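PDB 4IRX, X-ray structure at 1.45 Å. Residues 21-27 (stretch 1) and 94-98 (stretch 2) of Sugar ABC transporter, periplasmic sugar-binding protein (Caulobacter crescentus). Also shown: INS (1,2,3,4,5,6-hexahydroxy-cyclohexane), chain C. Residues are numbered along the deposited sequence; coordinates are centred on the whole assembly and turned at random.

Stretch 1 21-27: PFFVAMR
Stretch 2, residues 94-98: SVDRN

Residues 21-27 form helix, with phi/psi values near -60/-40, except Phe23 at -81/-31, and backbone hydrogen bonds from Ala25 N to Pro21 O (3.1 Å), Met26 N to Phe22 O (3.0 Å) and Arg27 N to Phe23 O (2.8 Å). This spacing places Phe22, Phe23 and Met26 on the side of the helix that meets stretch 2, with all three CA-to-CB bonds pointing toward it, whereas Pro21, Val24, Ala25 and Arg27 make no contact. The nearest CA atoms across the pair, those of Phe23 and Asp96, lie 9.6 Å apart, so the backbones stay well separated and side chains fill the space. Together the stretches bury 195 Å², counting both sides, and no hydrogen bond crosses between them.

Stretch 2 enters as strand. Ser94 (phi/psi -96/153, chi1 p) is buried but out of reach of the helix, its OG being hydrogen-bonded elsewhere in the structure. Val95 (-133/142, chi1 p) points toward the helix, and Val95 CG2 lies 4.3 Å from Met26 SE. Met26 is selenomethionine; its t, t, m side chain (chi3 -78°) extends from the helix and turns at the end. The pairing is apolar and buried, as suits a branched aliphatic group against a long flexible one.

At Asp96 the backbone changes sharply, to phi/psi 75/-52, and a weak hydrogen bond from Arg97 N to Val95 O (2.8 Å) spans the bend. The Asp96 side chain (chi1 t, chi2 73°) points toward the helix, and the residue has the largest area covered in the contact, 52 Å². Asp96 CB is 4.3 Å from Met26 CE, while the carboxylate reaches both aromatic rings: Asp96 OD1 is 3.5 Å from Phe22 CE2, and Asp96 OD2 is 3.4 Å from Phe23 CZ, at the edge of that ring near its plane. An edge approach suits a carboxylate, because the rim of a phenyl ring carries slightly positive hydrogens. The rings are set by chi1 t, chi2 83° for Phe22 and chi1 m, chi2 -70° for Phe23.

The buried carboxylate finds its polar partners in the ligand and in Arg97. INS O1 donates to Asp96 OD1 (2.6 Å) and INS O6 to Asp96 OD2 (2.5 Å), so the two carboxylate oxygens engage two neighbouring hydroxyls. Phe22 adds an apolar surface, with INS C2 over one face of its ring, and Phe22 CB comes within 3.3 Å of INS O3.

Arg97 (-132/154) starts sideways, but its p, m, m side chain, with chi4 -78°, folds so that its end comes nearer the helix. Arg97 NE donates to Asp96 OD2 at 2.9 Å with an angle of 177°, a nearly linear hydrogen bond that forms part of a salt bridge and helps fix the carboxylate. Arg97 NH2 donates to INS O6 (2.9 Å, 146°), which lies at the guanidinium edge near its plane, and also approaches Phe23 CZ at 4.0 Å. The ligand thus bridges the stretches, consistent with a sugar-binding protein. Asn98 (-92/174, chi1 p, chi2 38°) is partly exposed and lies beyond the contact.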

ATOM      1  N   PRO A  21      -1.259   2.417   9.674  1.00  9.26           N
ATOM      2  CA  PRO A  21      -2.359   3.390   9.596  1.00 13.30           C
ATOM      3  C   PRO A  21      -3.188   3.269   8.334  1.00 10.33           C
ATOM      4  O   PRO A  21      -4.400   3.441   8.402  1.00 13.28           O
ATOM      5  CB  PRO A  21      -1.645   4.745   9.592  1.00 16.15           C
ATOM      6  CG  PRO A  21      -0.278   4.485  10.091  1.00 21.78           C
ATOM      7  CD  PRO A  21       0.052   3.053   9.929  1.00 13.41           C
ATOM      8  N   PHE A  22      -2.546   2.983   7.205  1.00 11.00           N
ATOM      9  CA  PHE A  22      -3.279   2.821   5.955  1.00 12.05           C
ATOM     10  C   PHE A  22      -4.320   1.736   6.093  1.00 13.55           C
ATOM     11  O   PHE A  22      -5.447   1.891   5.635  1.00 10.36           O
ATOM     12  CB  PHE A  22      -2.288   2.452   4.864  1.00 11.75           C
ATOM     13  CG  PHE A  22      -2.907   2.134   3.536  1.00 11.23           C
ATOM     14  CD1 PHE A  22      -3.246   3.149   2.664  1.00 12.19           C
ATOM     15  CD2 PHE A  22      -3.065   0.817   3.133  1.00 10.60           C
ATOM     16  CE1 PHE A  22      -3.795   2.862   1.412  1.00 13.13           C
ATOM     17  CE2 PHE A  22      -3.595   0.517   1.863  1.00  9.04           C
ATOM     18  CZ  PHE A  22      -3.943   1.550   1.004  1.00 11.16           C
ATOM     19  N   PHE A  23      -3.940   0.636   6.739  1.00 10.22           N
ATOM     20  CA  PHE A  23      -4.849  -0.513   6.839  1.00 11.27           C
ATOM     21  C   PHE A  23      -5.899  -0.371   7.948  1.00  9.82           C
ATOM     22  O   PHE A  23      -7.000  -0.891   7.810  1.00  9.83           O
ATOM     23  CB  PHE A  23      -4.063  -1.829   6.953  1.00 10.44           C
ATOM     24  CG  PHE A  23      -3.396  -2.218   5.670  1.00 12.31           C
ATOM     25  CD1 PHE A  23      -4.145  -2.639   4.600  1.00 11.56           C
ATOM     26  CD2 PHE A  23      -2.031  -2.076   5.501  1.00 10.72           C
ATOM     27  CE1 PHE A  23      -3.520  -2.974   3.401  1.00 11.57           C
ATOM     28  CE2 PHE A  23      -1.405  -2.418   4.303  1.00 12.39           C
ATOM     29  CZ  PHE A  23      -2.161  -2.856   3.255  1.00 10.55           C
ATOM     30  N   VAL A  24      -5.568   0.325   9.028  1.00 14.40           N
ATOM     31  CA  VAL A  24      -6.573   0.697  10.022  1.00 13.43           C
ATOM     32  C   VAL A  24      -7.689   1.468   9.317  1.00 11.97           C
ATOM     33  O   VAL A  24      -8.882   1.189   9.511  1.00 10.77           O
ATOM     34  CB  VAL A  24      -5.951   1.543  11.154  1.00 12.88           C
ATOM     35  CG1 VAL A  24      -7.025   2.063  12.084  1.00 17.58           C
ATOM     36  CG2 VAL A  24      -4.933   0.708  11.946  1.00 18.78           C
ATOM     37  N   ALA A  25      -7.319   2.422   8.473  1.00 10.06           N
ATOM     38  CA  ALA A  25      -8.321   3.207   7.759  1.00 11.94           C
ATOM     39  C   ALA A  25      -9.116   2.336   6.787  1.00 10.10           C
ATOM     40  O   ALA A  25     -10.332   2.482   6.668  1.00 12.25           O
ATOM     41  CB  ALA A  25      -7.680   4.388   7.047  1.00 12.23           C
HETATM   42  N   MSE A  26      -8.421   1.425   6.091  1.00  9.41           N
HETATM   43  CA  MSE A  26      -9.091   0.508   5.170  1.00  8.69           C
HETATM   44  C   MSE A  26     -10.115  -0.350   5.906  1.00 10.27           C
HETATM   45  O   MSE A  26     -11.220  -0.544   5.424  1.00 11.38           O
HETATM   46  CB  MSE A  26      -8.074  -0.384   4.436  1.00 10.45           C
HETATM   47  CG  MSE A  26      -8.717  -1.339   3.391  1.00 12.73           C
HETATM   48 SE   MSE A  26      -7.516  -2.434   2.343  0.57 10.66          SE
HETATM   49  CE  MSE A  26      -6.885  -1.146   1.058  1.00 15.22           C
ATOM     50  N   ARG A  27      -9.754  -0.834   7.098  1.00  9.10           N
ATOM     51  CA  ARG A  27     -10.674  -1.643   7.891  1.00 12.46           C
ATOM     52  C   ARG A  27     -11.951  -0.903   8.242  1.00 13.38           C
ATOM     53  O   ARG A  27     -13.039  -1.483   8.258  1.00 10.60           O
ATOM     54  CB  ARG A  27      -9.994  -2.159   9.156  1.00  9.61           C
ATOM     55  CG  ARG A  27     -10.865  -3.077   9.970  1.00 14.60           C
ATOM     56  CD  ARG A  27     -10.201  -3.421  11.293  1.00 18.01           C
ATOM     57  NE  ARG A  27     -11.102  -4.246  12.089  1.00 21.75           N
ATOM     58  CZ  ARG A  27     -10.702  -5.003  13.099  1.00 22.36           C
ATOM     59  NH1 ARG A  27      -9.424  -5.014  13.443  1.00 26.86           N
ATOM     60  NH2 ARG A  27     -11.586  -5.741  13.763  1.00 22.73           N
ATOM     61  N   SER A  94      -7.390 -11.141  -3.644  1.00  8.36           N
ATOM     62  CA  SER A  94      -6.411 -10.329  -2.938  1.00  8.94           C
ATOM     63  C   SER A  94      -6.809  -8.856  -3.016  1.00 10.53           C
ATOM     64  O   SER A  94      -7.504  -8.428  -3.937  1.00  9.52           O
ATOM     65  CB  SER A  94      -4.986 -10.559  -3.476  1.00 11.29           C
ATOM     66  OG  SER A  94      -4.875 -10.179  -4.842  1.00 10.37           O
ATOM     67  N   VAL A  95      -6.376  -8.111  -2.008  1.00  8.44           N
ATOM     68  CA  VAL A  95      -6.608  -6.675  -1.964  1.00  7.57           C
ATOM     69  C   VAL A  95      -5.299  -5.964  -1.605  1.00  9.46           C
ATOM     70  O   VAL A  95      -4.499  -6.466  -0.807  1.00  9.19           O
ATOM     71  CB  VAL A  95      -7.754  -6.287  -0.997  1.00  9.03           C
ATOM     72  CG1 VAL A  95      -7.349  -6.493   0.455  1.00 11.78           C
ATOM     73  CG2 VAL A  95      -8.178  -4.804  -1.217  1.00 11.31           C
ATOM     74  N   ASP A  96      -5.088  -4.813  -2.251  1.00  7.27           N
ATOM     75  CA  ASP A  96      -3.936  -3.925  -2.061  1.00  9.34           C
ATOM     76  C   ASP A  96      -2.644  -4.417  -2.684  1.00 10.30           C
ATOM     77  O   ASP A  96      -1.961  -3.681  -3.412  1.00 10.46           O
ATOM     78  CB  ASP A  96      -3.697  -3.558  -0.601  1.00 10.11           C
ATOM     79  CG  ASP A  96      -2.517  -2.626  -0.461  1.00  9.92           C
ATOM     80  OD1 ASP A  96      -2.663  -1.437  -0.840  1.00 10.87           O
ATOM     81  OD2 ASP A  96      -1.451  -3.084  -0.027  1.00 11.48           O
ATOM     82  N   ARG A  97      -2.285  -5.654  -2.366  1.00  8.07           N
ATOM     83  CA  ARG A  97      -1.150  -6.326  -3.020  1.00  8.56           C
ATOM     84  C   ARG A  97      -1.591  -7.727  -3.444  1.00  8.18           C
ATOM     85  O   ARG A  97      -2.542  -8.301  -2.879  1.00 10.05           O
ATOM     86  CB  ARG A  97       0.122  -6.377  -2.149  1.00 11.41           C
ATOM     87  CG  ARG A  97       0.082  -7.321  -0.936  1.00  9.58           C
ATOM     88  CD  ARG A  97      -0.772  -6.791   0.193  1.00  8.79           C
ATOM     89  NE  ARG A  97      -0.189  -5.571   0.755  1.00  9.60           N
ATOM     90  CZ  ARG A  97       0.842  -5.521   1.604  1.00  9.63           C
ATOM     91  NH1 ARG A  97       1.414  -6.621   2.072  1.00 11.63           N
ATOM     92  NH2 ARG A  97       1.316  -4.343   1.993  1.00 10.71           N
ATOM     93  N   ASN A  98      -0.929  -8.250  -4.463  1.00  9.77           N
ATOM     94  CA  ASN A  98      -1.401  -9.479  -5.081  1.00 13.03           C
ATOM     95  C   ASN A  98      -0.796 -10.749  -4.492  1.00 13.71           C
ATOM     96  O   ASN A  98       0.039 -10.705  -3.602  1.00 12.60           O
ATOM     97  CB  ASN A  98      -1.263  -9.415  -6.613  1.00 12.63           C
ATOM     98  CG  ASN A  98       0.181  -9.408  -7.091  1.00 12.12           C
ATOM     99  OD1 ASN A  98       1.044 -10.092  -6.531  1.00 15.84           O
ATOM    100  ND2 ASN A  98       0.441  -8.640  -8.159  1.00 18.73           N
TER
HETATM  101  C1  INS C 401      -0.189  -0.015   0.859  1.00  8.24           C
HETATM  102  C2  INS C 401       0.048   1.288   1.547  1.00  8.99           C
HETATM  103  C3  INS C 401       0.640   1.015   2.906  1.00  8.66           C
HETATM  104  C4  INS C 401       1.944   0.297   2.768  1.00 10.19           C
HETATM  105  C5  INS C 401       1.735  -1.024   2.128  1.00  8.58           C
HETATM  106  C6  INS C 401       1.062  -0.868   0.784  1.00 10.68           C
HETATM  107  O1  INS C 401      -0.712   0.203  -0.427  1.00  8.29           O
HETATM  108  O2  INS C 401       0.895   2.081   0.771  1.00 10.06           O
HETATM  109  O3  INS C 401       0.799   2.211   3.629  1.00  9.33           O
HETATM  110  O4  INS C 401       2.564   0.156   4.006  1.00 11.40           O
HETATM  111  O5  INS C 401       2.959  -1.676   2.012  1.00 10.97           O
HETATM  112  O6  INS C 401       0.882  -2.106   0.148  1.00  8.84           O